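Local coordinates for protein Bm4233, isoform b (Brugia malayi, PDB 6ANY) that probably binds and transports sterols, as a venom allergen-like protein of the CAP superfamily, at residues Gln19-Arg24 against Gly104-Trp108; Met46-Ser52 against Gly141-Gly147; Ile79-Ala85 against Leu160-Tyr166; Glu110-Lys116 against Gln130-Thr136. One frame throughout, in Å; residues are numbered along the deposited sequence.

Contact 1: residues Gln19-Arg24 against Gly104-Trp108; sequences QNNKFR and GKSWW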
# COMPACT_ATOMS: atom_id res chain seq x y z
N GLN A 19 2.23 -5.63 7.44
CA GLN A 19 3.32 -5.50 6.45
C GLN A 19 3.48 -4.07 5.89
O GLN A 19 4.58 -3.54 5.83
CB GLN A 19 3.19 -6.51 5.27
CG GLN A 19 4.23 -6.30 4.17
CD GLN A 19 3.93 -7.10 2.90
OE1 GLN A 19 2.86 -6.92 2.29
NE2 GLN A 19 4.85 -7.98 2.50
N ASN A 20 2.39 -3.49 5.44
CA ASN A 20 2.45 -2.16 4.80
C ASN A 20 2.92 -1.10 5.84
O ASN A 20 3.68 -0.24 5.50
CB ASN A 20 1.10 -1.79 4.20
CG ASN A 20 1.20 -0.74 3.08
OD1 ASN A 20 0.28 -0.69 2.23
ND2 ASN A 20 2.26 0.15 3.09
N ASN A 21 2.53 -1.26 7.11
CA ASN A 21 2.90 -0.32 8.15
C ASN A 21 4.34 -0.55 8.55
O ASN A 21 5.06 0.40 8.86
CB ASN A 21 2.03 -0.43 9.38
CG ASN A 21 0.74 0.26 9.24
OD1 ASN A 21 0.61 1.27 8.50
ND2 ASN A 21 -0.28 -0.29 9.90
N LYS A 22 4.77 -1.79 8.59
CA LYS A 22 6.21 -2.08 8.78
C LYS A 22 7.09 -1.44 7.69
O LYS A 22 8.12 -0.80 8.00
CB LYS A 22 6.47 -3.58 8.80
CG LYS A 22 7.95 -3.94 8.83
CD LYS A 22 8.09 -5.43 9.13
CE LYS A 22 9.53 -5.95 9.11
NZ LYS A 22 9.70 -7.16 9.97
N PHE A 23 6.68 -1.60 6.43
CA PHE A 23 7.35 -0.93 5.34
C PHE A 23 7.45 0.56 5.58
O PHE A 23 8.51 1.14 5.39
CB PHE A 23 6.68 -1.20 3.99
CG PHE A 23 6.94 -2.58 3.43
CD1 PHE A 23 8.11 -3.26 3.69
CD2 PHE A 23 6.02 -3.17 2.59
CE1 PHE A 23 8.35 -4.53 3.15
CE2 PHE A 23 6.23 -4.43 2.04
CZ PHE A 23 7.41 -5.11 2.29
N ARG A 24 6.34 1.17 5.94
CA ARG A 24 6.27 2.59 6.14
C ARG A 24 7.19 3.04 7.23
O ARG A 24 7.92 4.01 7.05
CB ARG A 24 4.84 3.01 6.42
CG ARG A 24 4.06 3.15 5.12
CD ARG A 24 2.57 2.99 5.35
NE ARG A 24 1.90 4.23 5.72
CZ ARG A 24 1.44 5.16 4.89
NH1 ARG A 24 1.50 4.99 3.57
NH2 ARG A 24 0.80 6.23 5.39
N GLY A 104 2.21 -6.98 -1.72
CA GLY A 104 2.79 -5.76 -1.10
C GLY A 104 4.25 -5.80 -1.37
O GLY A 104 4.85 -4.79 -1.70
N LYS A 105 4.84 -6.97 -1.31
CA LYS A 105 6.30 -7.11 -1.60
C LYS A 105 6.59 -6.76 -3.07
O LYS A 105 7.57 -6.09 -3.39
CB LYS A 105 6.76 -8.54 -1.34
CG LYS A 105 7.20 -8.79 0.07
CD LYS A 105 7.16 -10.26 0.44
CE LYS A 105 8.20 -11.02 -0.35
NZ LYS A 105 7.91 -12.48 -0.19
N SER A 106 5.71 -7.16 -3.94
CA SER A 106 5.86 -6.89 -5.35
C SER A 106 5.74 -5.41 -5.66
O SER A 106 6.62 -4.82 -6.22
CB SER A 106 4.84 -7.66 -6.15
OG SER A 106 4.93 -7.27 -7.48
N TRP A 107 4.69 -4.79 -5.21
CA TRP A 107 4.52 -3.31 -5.35
C TRP A 107 5.66 -2.52 -4.72
O TRP A 107 6.23 -1.57 -5.32
CB TRP A 107 3.18 -2.87 -4.76
CG TRP A 107 1.99 -3.56 -5.41
CD1 TRP A 107 1.94 -4.01 -6.67
CD2 TRP A 107 0.73 -3.90 -4.80
NE1 TRP A 107 0.68 -4.58 -6.94
CE2 TRP A 107 -0.07 -4.53 -5.79
CE3 TRP A 107 0.21 -3.74 -3.53
CZ2 TRP A 107 -1.35 -4.99 -5.53
CZ3 TRP A 107 -1.06 -4.20 -3.27
CH2 TRP A 107 -1.81 -4.85 -4.28
N TRP A 108 5.99 -2.92 -3.51
CA TRP A 108 7.01 -2.24 -2.73
C TRP A 108 8.38 -2.38 -3.37
O TRP A 108 9.22 -1.44 -3.28
CB TRP A 108 7.03 -2.73 -1.28
CG TRP A 108 7.82 -1.82 -0.41
CD1 TRP A 108 9.19 -1.87 -0.17
CD2 TRP A 108 7.34 -0.67 0.32
NE1 TRP A 108 9.55 -0.84 0.67
CE2 TRP A 108 8.44 -0.09 0.98
CE3 TRP A 108 6.09 -0.06 0.45
CZ2 TRP A 108 8.31 0.99 1.81
CZ3 TRP A 108 5.98 1.03 1.28
CH2 TRP A 108 7.08 1.56 1.91
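Two helices on the same side of the central sheet of the CAP alpha-beta-alpha sandwich meet here through stacked aromatic rings. The short segments Gln19-Arg24 and Gly104-Trp108 run at 31° with axes 11.1 Å apart at closest approach, a spacing filled by side chains and not by backbone. Phe23 (chi1 m) and Trp108 (chi1 t) point at each other. The phenyl ring lies face to face with the indole five-membered ring, centroids 4.0 Å apart and planes 18° from parallel, while Phe23 CB sits 3.4 Å from the centroid of the six-membered ring, almost on its normal. The indole thus packs on both the ring and the CB of Phe23, and Phe135 of helix 133-138 meets it edge-to-face. Lys105 brings its CG near the edge of the Phe23 ring, then turns away so that NZ pairs with Glu102. Asn20 instead directs its amide to the backbone of Met138. One turn before Phe23, Gln19 stretches its t,t chain across to the other helix, where NE2 bonds the carbonyl of Thr101. A beta carbon at position 104 would clash with this side chain, for Gln19 OE1 lies only 3.6 Å from Gly104 CA.

Contact 2: residues Met46-Ser52 against Gly141-Gly147; sequences MLLLKWS and GKTHKIG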
# COMPACT_ATOMS: atom_id res chain seq x y z
N MET A 46 4.02 10.25 8.81
CA MET A 46 3.62 9.11 7.95
C MET A 46 2.50 8.42 8.73
O MET A 46 2.72 7.92 9.82
CB MET A 46 4.80 8.20 7.70
CG MET A 46 4.50 6.84 7.08
SD MET A 46 4.27 7.04 5.30
CE MET A 46 5.91 7.13 4.75
N LEU A 47 1.29 8.43 8.17
CA LEU A 47 0.12 7.87 8.87
C LEU A 47 0.14 6.34 8.98
O LEU A 47 0.58 5.64 8.05
CB LEU A 47 -1.19 8.33 8.19
CG LEU A 47 -1.39 9.86 8.21
CD1 LEU A 47 -2.64 10.29 7.46
CD2 LEU A 47 -1.37 10.42 9.66
N LEU A 48 -0.37 5.84 10.10
CA LEU A 48 -0.50 4.43 10.32
C LEU A 48 -1.77 3.91 9.58
O LEU A 48 -2.90 4.33 9.84
CB LEU A 48 -0.57 4.13 11.79
CG LEU A 48 -0.36 2.67 12.23
CD1 LEU A 48 0.29 2.55 13.59
CD2 LEU A 48 -1.68 1.96 12.35
N LEU A 49 -1.57 3.01 8.64
CA LEU A 49 -2.70 2.47 7.86
C LEU A 49 -3.69 1.69 8.70
O LEU A 49 -3.32 0.94 9.56
CB LEU A 49 -2.23 1.62 6.68
CG LEU A 49 -1.27 2.25 5.71
CD1 LEU A 49 -0.91 1.24 4.61
CD2 LEU A 49 -1.86 3.51 5.09
N LYS A 50 -4.98 1.93 8.48
CA LYS A 50 -6.06 1.18 9.13
C LYS A 50 -6.78 0.42 8.01
O LYS A 50 -6.96 0.94 6.89
CB LYS A 50 -7.08 2.13 9.76
CG LYS A 50 -6.56 3.14 10.80
CD LYS A 50 -6.15 2.44 12.07
CE LYS A 50 -7.39 1.93 12.77
NZ LYS A 50 -7.12 1.14 14.00
N TRP A 51 -7.26 -0.77 8.33
CA TRP A 51 -8.10 -1.53 7.48
C TRP A 51 -9.46 -0.93 7.37
O TRP A 51 -10.11 -0.63 8.41
CB TRP A 51 -8.22 -2.98 7.96
CG TRP A 51 -8.83 -3.88 6.89
CD1 TRP A 51 -10.12 -4.20 6.79
CD2 TRP A 51 -8.18 -4.49 5.75
NE1 TRP A 51 -10.36 -4.97 5.67
CE2 TRP A 51 -9.17 -5.22 5.06
CE3 TRP A 51 -6.87 -4.58 5.31
CZ2 TRP A 51 -8.89 -5.97 3.93
CZ3 TRP A 51 -6.61 -5.36 4.18
CH2 TRP A 51 -7.63 -6.03 3.51
N SER A 52 -9.94 -0.82 6.13
CA SER A 52 -11.31 -0.31 5.87
C SER A 52 -12.12 -1.40 5.10
O SER A 52 -11.70 -1.81 3.99
CB SER A 52 -11.24 1.00 5.06
OG SER A 52 -12.48 1.33 4.49
N GLY A 141 2.35 9.25 2.64
CA GLY A 141 2.15 9.69 4.03
C GLY A 141 0.76 10.08 4.38
O GLY A 141 0.25 9.71 5.43
N LYS A 142 0.12 10.80 3.49
CA LYS A 142 -1.28 11.16 3.71
C LYS A 142 -2.35 10.01 3.66
O LYS A 142 -3.44 10.19 4.24
CB LYS A 142 -1.71 12.31 2.81
CG LYS A 142 -1.15 13.67 3.25
CD LYS A 142 -1.44 14.70 2.13
CE LYS A 142 -0.51 15.93 2.19
NZ LYS A 142 -1.16 16.88 3.12
N THR A 143 -2.07 8.90 3.01
CA THR A 143 -3.01 7.79 2.94
C THR A 143 -3.08 7.16 4.33
O THR A 143 -2.04 7.01 4.96
CB THR A 143 -2.53 6.73 1.91
OG1 THR A 143 -2.50 7.34 0.60
CG2 THR A 143 -3.44 5.53 1.90
N HIS A 144 -4.28 6.83 4.80
CA HIS A 144 -4.44 6.17 6.10
C HIS A 144 -5.42 5.03 6.13
O HIS A 144 -5.59 4.42 7.18
CB HIS A 144 -4.76 7.18 7.24
CG HIS A 144 -6.07 7.88 7.13
ND1 HIS A 144 -6.26 9.01 6.36
CD2 HIS A 144 -7.22 7.70 7.83
CE1 HIS A 144 -7.49 9.46 6.55
NE2 HIS A 144 -8.09 8.68 7.44
N LYS A 145 -6.01 4.70 4.99
CA LYS A 145 -7.01 3.64 4.89
C LYS A 145 -6.65 2.66 3.79
O LYS A 145 -6.25 3.06 2.72
CB LYS A 145 -8.40 4.22 4.59
CG LYS A 145 -8.85 5.19 5.68
CD LYS A 145 -10.30 5.60 5.57
CE LYS A 145 -10.46 6.90 4.78
NZ LYS A 145 -11.88 7.45 4.85
N ILE A 146 -6.83 1.39 4.05
CA ILE A 146 -6.48 0.36 3.05
C ILE A 146 -7.53 -0.73 3.12
O ILE A 146 -7.97 -1.07 4.19
CB ILE A 146 -5.07 -0.19 3.24
CG1 ILE A 146 -4.75 -1.15 2.08
CG2 ILE A 146 -4.90 -0.89 4.60
CD1 ILE A 146 -3.30 -1.60 2.06
N GLY A 147 -7.88 -1.27 1.98
CA GLY A 147 -8.75 -2.41 1.92
C GLY A 147 -8.45 -3.16 0.64
O GLY A 147 -8.17 -2.55 -0.41
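Segments Met46-Ser52 and Gly141-Gly147 run side by side, 16° apart, and become a parallel beta pair at Lys50-Trp51 and Lys145-Ile146, the edge of the mixed central sheet of the CAP sandwich. The alternation is that of parallel strands: Lys50 N gives to His144 O (2.9 Å), Ile146 N to Lys50 O (2.9 Å), and Ser52 N to Ile146 O (2.8 Å). Earlier, Leu47 N reaches Gly141 O at 3.2 Å. Thr143 OG1 bonds Pro168 O, and Ser52 OG caps the next helix at Leu55 N. His144 and Lys145 form a classic beta bulge opposite Ser167. Trp51 sends NE1 to Glu56 and lays a ring face over Gly147 CA, 4.0 Å from the six-membered centroid; its CE3 meets Ile146 CG2 at 4.2 Å. Where the strand pairing lapses, Asn21 OD1 accepts Leu49 N, Arg24 NH2 donates to Leu47 O, and Met46 and Leu48 bond the backbone of Cys202. The chemistry implies an irregular sheet edge tied to both helix 10-28 and strand 201-202.

Contact 3: residues Ile79-Ala85 against Leu160-Tyr166; sequences IGENVYA and LIAICHY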
# COMPACT_ATOMS: atom_id res chain seq x y z
N ILE A 79 -9.91 7.53 -4.48
CA ILE A 79 -9.40 6.24 -4.02
C ILE A 79 -8.23 5.81 -4.88
O ILE A 79 -8.37 5.74 -6.10
CB ILE A 79 -10.54 5.18 -3.97
CG1 ILE A 79 -11.46 5.45 -2.76
CG2 ILE A 79 -10.05 3.75 -3.91
CD1 ILE A 79 -12.94 5.46 -3.13
N GLY A 80 -7.12 5.42 -4.23
CA GLY A 80 -5.99 4.81 -4.92
C GLY A 80 -6.22 3.34 -5.21
O GLY A 80 -6.95 2.69 -4.48
N GLU A 81 -5.54 2.79 -6.24
CA GLU A 81 -5.69 1.35 -6.54
C GLU A 81 -4.41 0.71 -6.98
O GLU A 81 -3.76 1.23 -7.82
CB GLU A 81 -6.79 1.12 -7.58
CG GLU A 81 -7.01 -0.35 -7.98
CD GLU A 81 -8.11 -0.48 -9.00
OE1 GLU A 81 -7.82 -0.25 -10.20
OE2 GLU A 81 -9.27 -0.73 -8.61
N ASN A 82 -4.04 -0.44 -6.39
CA ASN A 82 -2.88 -1.23 -6.76
C ASN A 82 -3.41 -2.63 -7.14
O ASN A 82 -4.32 -3.15 -6.50
CB ASN A 82 -1.90 -1.34 -5.61
CG ASN A 82 -0.93 -0.13 -5.49
OD1 ASN A 82 -0.75 0.63 -6.44
ND2 ASN A 82 -0.17 -0.08 -4.36
N VAL A 83 -2.84 -3.22 -8.19
CA VAL A 83 -3.26 -4.48 -8.80
C VAL A 83 -2.09 -5.42 -8.88
O VAL A 83 -1.03 -5.05 -9.29
CB VAL A 83 -3.77 -4.25 -10.25
CG1 VAL A 83 -4.19 -5.55 -10.83
CG2 VAL A 83 -4.93 -3.20 -10.29
N TYR A 84 -2.29 -6.66 -8.42
CA TYR A 84 -1.26 -7.69 -8.44
C TYR A 84 -1.86 -9.00 -8.94
O TYR A 84 -2.97 -9.32 -8.62
CB TYR A 84 -0.64 -7.88 -7.05
CG TYR A 84 0.14 -9.18 -6.84
CD1 TYR A 84 1.48 -9.24 -7.09
CD2 TYR A 84 -0.48 -10.33 -6.36
CE1 TYR A 84 2.21 -10.43 -6.91
CE2 TYR A 84 0.21 -11.52 -6.18
CZ TYR A 84 1.55 -11.57 -6.40
OH TYR A 84 2.23 -12.77 -6.23
N ALA A 85 -1.10 -9.75 -9.73
CA ALA A 85 -1.49 -11.10 -10.17
C ALA A 85 -0.33 -12.10 -10.13
O ALA A 85 0.84 -11.74 -10.22
CB ALA A 85 -2.09 -11.10 -11.54
N LEU A 160 -4.18 -16.00 -9.51
CA LEU A 160 -4.48 -15.27 -8.31
C LEU A 160 -4.43 -13.83 -8.64
O LEU A 160 -3.47 -13.40 -9.26
CB LEU A 160 -3.49 -15.58 -7.23
CG LEU A 160 -3.08 -14.53 -6.19
CD1 LEU A 160 -4.26 -14.18 -5.30
CD2 LEU A 160 -1.98 -15.12 -5.30
N ILE A 161 -5.45 -13.09 -8.17
CA ILE A 161 -5.50 -11.64 -8.34
C ILE A 161 -5.69 -10.99 -6.99
O ILE A 161 -6.61 -11.31 -6.27
CB ILE A 161 -6.70 -11.21 -9.27
CG1 ILE A 161 -6.59 -11.80 -10.70
CG2 ILE A 161 -6.90 -9.70 -9.31
CD1 ILE A 161 -5.97 -10.92 -11.73
N ALA A 162 -4.89 -9.99 -6.69
CA ALA A 162 -5.10 -9.23 -5.48
C ALA A 162 -5.27 -7.74 -5.82
O ALA A 162 -4.48 -7.18 -6.55
CB ALA A 162 -3.94 -9.44 -4.55
N ILE A 163 -6.28 -7.12 -5.26
CA ILE A 163 -6.57 -5.71 -5.50
C ILE A 163 -6.61 -4.97 -4.15
O ILE A 163 -7.27 -5.38 -3.23
CB ILE A 163 -7.95 -5.51 -6.19
CG1 ILE A 163 -8.11 -6.44 -7.42
CG2 ILE A 163 -8.16 -4.05 -6.50
CD1 ILE A 163 -7.22 -6.19 -8.58
N CYS A 164 -5.86 -3.89 -4.05
CA CYS A 164 -5.88 -3.06 -2.85
C CYS A 164 -6.31 -1.67 -3.23
O CYS A 164 -5.82 -1.12 -4.25
CB CYS A 164 -4.54 -3.08 -2.13
SG CYS A 164 -4.13 -4.56 -1.19
N HIS A 165 -7.22 -1.12 -2.43
CA HIS A 165 -7.69 0.27 -2.49
C HIS A 165 -7.23 1.10 -1.30
O HIS A 165 -7.21 0.64 -0.16
CB HIS A 165 -9.20 0.31 -2.55
CG HIS A 165 -9.74 -0.07 -3.89
ND1 HIS A 165 -11.09 -0.19 -4.15
CD2 HIS A 165 -9.11 -0.32 -5.06
CE1 HIS A 165 -11.27 -0.48 -5.42
NE2 HIS A 165 -10.08 -0.54 -6.00
N TYR A 166 -6.87 2.35 -1.59
CA TYR A 166 -6.24 3.24 -0.59
C TYR A 166 -6.97 4.54 -0.53
O TYR A 166 -7.35 5.07 -1.57
CB TYR A 166 -4.79 3.52 -0.94
CG TYR A 166 -3.95 2.27 -1.24
CD1 TYR A 166 -4.09 1.58 -2.42
CD2 TYR A 166 -3.02 1.80 -0.32
CE1 TYR A 166 -3.33 0.45 -2.68
CE2 TYR A 166 -2.29 0.69 -0.56
CZ TYR A 166 -2.43 0.01 -1.74
OH TYR A 166 -1.61 -1.09 -1.88
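Ile79 lays CG2 over one face of the His165 imidazole, 4.2 Å from the ring centroid, just before its segment enters the sheet. From Gly80 to Ala85 it runs antiparallel to Leu160-Tyr166, and three hydrogen-bonded pairs, Gly80-Tyr166, Asn82-Cys164 and Tyr84-Ala162, give six backbone bonds of 2.7 to 3.0 Å. At the non-hydrogen-bonded pairs the side chains of Glu81, Val83 and Ala85 stand beside those of His165, Ile163 and Ile161. On that face, turned to helix 53-63, His165 NE2 donates to Glu81 OE2 at 2.7 Å, Val83 CG1 touches Ile163 CD1 at 3.8 Å, and Ala85 CB meets Ile161 CD1 at 3.9 Å. Glu81 OE1 also accepts His70 ND1. The reverse face carries Asn82, Tyr84, Ala162 and Tyr166 toward helices 99-108 and 133-138; there Asn82 ND2 bonds Tyr166 OH at 3.0 Å and Tyr84 CD2 packs on Ala162 CB at 4.0 Å. Cys164 joins Cys148 of the adjoining strand through a disulfide. This sheet, with helices on both faces, is the core of the CAP alpha-beta-alpha sandwich: Gly80-Asn82 belong to its Gly-Glu-Asn motif, and Glu81 with His70 matches half of the family's His/Glu tetrad.

Contact 4: residues Glu110-Lys116 against Gln130-Thr136; sequences ELPKLYK and QGVLHFT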
# COMPACT_ATOMS: atom_id res chain seq x y z
N GLU A 110 9.31 -1.93 -6.18
CA GLU A 110 9.59 -0.78 -7.05
C GLU A 110 10.61 0.20 -6.48
O GLU A 110 11.34 0.85 -7.26
CB GLU A 110 8.30 -0.04 -7.46
CG GLU A 110 7.44 -0.83 -8.40
CD GLU A 110 6.08 -0.24 -8.63
OE1 GLU A 110 5.70 0.73 -7.95
OE2 GLU A 110 5.36 -0.77 -9.50
N LEU A 111 10.70 0.27 -5.14
CA LEU A 111 11.60 1.24 -4.54
C LEU A 111 13.07 0.92 -4.85
O LEU A 111 13.78 1.79 -5.43
CB LEU A 111 11.35 1.40 -3.05
CG LEU A 111 12.53 2.01 -2.24
CD1 LEU A 111 12.70 3.49 -2.56
CD2 LEU A 111 12.34 1.82 -0.77
N PRO A 112 13.54 -0.29 -4.47
CA PRO A 112 14.96 -0.61 -4.72
C PRO A 112 15.27 -0.86 -6.17
O PRO A 112 16.36 -0.50 -6.62
CB PRO A 112 15.18 -1.86 -3.88
CG PRO A 112 13.83 -2.40 -3.63
CD PRO A 112 12.95 -1.25 -3.51
N LYS A 113 14.33 -1.38 -6.93
CA LYS A 113 14.55 -1.72 -8.37
C LYS A 113 14.35 -0.59 -9.37
O LYS A 113 15.08 -0.56 -10.33
CB LYS A 113 13.68 -2.87 -8.82
CG LYS A 113 13.76 -4.10 -7.96
CD LYS A 113 15.17 -4.60 -7.69
CE LYS A 113 15.60 -5.76 -8.58
NZ LYS A 113 16.49 -6.74 -7.88
N LEU A 114 13.37 0.30 -9.16
CA LEU A 114 13.03 1.35 -10.13
C LEU A 114 13.06 2.82 -9.64
O LEU A 114 12.94 3.75 -10.47
CB LEU A 114 11.66 1.08 -10.68
CG LEU A 114 11.49 -0.26 -11.41
CD1 LEU A 114 10.01 -0.50 -11.55
CD2 LEU A 114 12.18 -0.21 -12.77
N TYR A 115 13.14 3.05 -8.35
CA TYR A 115 12.99 4.41 -7.78
C TYR A 115 14.38 5.06 -7.63
O TYR A 115 15.15 4.71 -6.79
CB TYR A 115 12.25 4.38 -6.46
CG TYR A 115 11.95 5.72 -5.90
CD1 TYR A 115 12.85 6.38 -5.07
CD2 TYR A 115 10.79 6.33 -6.19
CE1 TYR A 115 12.56 7.62 -4.54
CE2 TYR A 115 10.49 7.54 -5.63
CZ TYR A 115 11.41 8.19 -4.85
OH TYR A 115 11.12 9.40 -4.31
N LYS A 116 14.68 6.00 -8.51
CA LYS A 116 15.96 6.65 -8.48
C LYS A 116 16.03 7.64 -7.32
O LYS A 116 15.00 8.17 -6.84
CB LYS A 116 16.23 7.40 -9.81
CG LYS A 116 15.52 8.76 -9.85
CD LYS A 116 15.63 9.47 -11.21
CE LYS A 116 14.75 10.69 -11.18
NZ LYS A 116 14.71 11.39 -12.47
N GLN A 130 8.87 6.71 -13.97
CA GLN A 130 9.60 5.51 -13.64
C GLN A 130 8.77 4.22 -13.31
O GLN A 130 9.33 3.12 -13.32
CB GLN A 130 10.50 5.76 -12.45
CG GLN A 130 11.66 6.72 -12.64
CD GLN A 130 12.30 7.02 -11.32
OE1 GLN A 130 13.47 6.75 -11.14
NE2 GLN A 130 11.51 7.48 -10.36
N GLY A 131 7.49 4.33 -13.04
CA GLY A 131 6.72 3.10 -12.72
C GLY A 131 6.97 2.67 -11.29
O GLY A 131 7.22 1.53 -11.00
N VAL A 132 6.86 3.64 -10.41
CA VAL A 132 7.08 3.46 -8.99
C VAL A 132 5.79 3.79 -8.25
O VAL A 132 5.79 3.88 -7.01
CB VAL A 132 8.22 4.36 -8.49
CG1 VAL A 132 9.53 3.93 -9.13
CG2 VAL A 132 7.90 5.82 -8.81
N LEU A 133 4.70 3.95 -9.02
CA LEU A 133 3.43 4.37 -8.48
C LEU A 133 2.76 3.39 -7.55
O LEU A 133 1.97 3.84 -6.69
CB LEU A 133 2.46 4.80 -9.61
CG LEU A 133 2.90 6.14 -10.29
CD1 LEU A 133 1.92 6.58 -11.40
CD2 LEU A 133 3.04 7.30 -9.25
N HIS A 134 3.07 2.08 -7.67
CA HIS A 134 2.51 1.12 -6.74
C HIS A 134 3.16 1.34 -5.35
O HIS A 134 2.48 1.44 -4.34
CB HIS A 134 2.64 -0.32 -7.22
CG HIS A 134 2.14 -0.54 -8.60
ND1 HIS A 134 2.97 -0.48 -9.70
CD2 HIS A 134 0.88 -0.70 -9.07
CE1 HIS A 134 2.24 -0.63 -10.79
NE2 HIS A 134 0.97 -0.75 -10.44
N PHE A 135 4.47 1.44 -5.36
CA PHE A 135 5.25 1.71 -4.19
C PHE A 135 4.85 3.08 -3.58
O PHE A 135 4.67 3.17 -2.40
CB PHE A 135 6.74 1.72 -4.55
CG PHE A 135 7.56 2.53 -3.59
CD1 PHE A 135 7.76 2.09 -2.31
CD2 PHE A 135 8.13 3.72 -3.98
CE1 PHE A 135 8.53 2.84 -1.40
CE2 PHE A 135 8.84 4.50 -3.10
CZ PHE A 135 9.01 4.07 -1.80
N THR A 136 4.70 4.12 -4.39
CA THR A 136 4.44 5.45 -3.87
C THR A 136 3.11 5.52 -3.16
O THR A 136 3.04 6.10 -2.07
CB THR A 136 4.63 6.53 -4.92
OG1 THR A 136 3.83 6.28 -6.08
CG2 THR A 136 6.15 6.70 -5.31
O HOH W 1 12.59 8.55 -7.83
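Residues Gln130-Thr136 lead into the CAP signature helix, 133-138, whose His-Phe-Thr sequence marks the family, and pack against the short helix 110-114. Gln130 comes first: OE1 accepts Lys116 N at 3.0 Å, and NE2 donates both to Val127 O and to a water (3.0 Å) that in turn donates to Lys116 O at 2.6 Å. Gly131 leaves the preceding helix with positive phi, backbone angles at which a beta carbon would be jammed against the preceding carbonyl. Its O lies 3.5 Å from Leu114 CD1. Val132, the N-cap residue, packs CG1 on Leu114 CB (3.9 Å) and Tyr115 CB (3.8 Å). After Leu133, which points away, the first turn of the helix meets the carboxylate of Glu110. Glu110 OE1 accepts Phe135 N at 3.0 Å and, weakly, His134 N; OE2 receives His134 ND1 at a very short 2.4 Å. The pairing of Glu110 with His134 is consistent with the second Glu-His couple of the family's tetrad. Phe135 follows, one ring face on Leu111 CB, 3.6 Å from the centroid, and its edge toward the face of Tyr115, centroids 5.7 Å apart. Last, Thr136 bonds Asn171 through OG1, and its CG2 reaches Tyr115 CE2 at 4.4 Å.

Overall arrangement
Contacts 2 and 3 share one sheet, joined where Gly147 O meets His165 N at 2.7 Å. Contact 1 lies over its Tyr166-bearing face: Arg24 NH2 reaches Leu47 O of contact 2 at 2.7 Å, and Trp107 NE1 reaches Val83 O of contact 3 at 2.9 Å. Contact 4 extends this helical layer, with Trp107 CB 3.6 Å from His134 CB and Asn82 ND2 3.1 Å from His134 O. Contacts 3 and 4, centres 16 Å apart, each supply part of the probable CAP tetrad cleft: Glu81 OE1 stands 8.8 Å from His134 NE2. Farther out, the side chain of Lys116 in contact 4 is about 5 Å from a bound NAG (2-acetamido-2-deoxy-beta-D-glucopyranose) of the attached glycan.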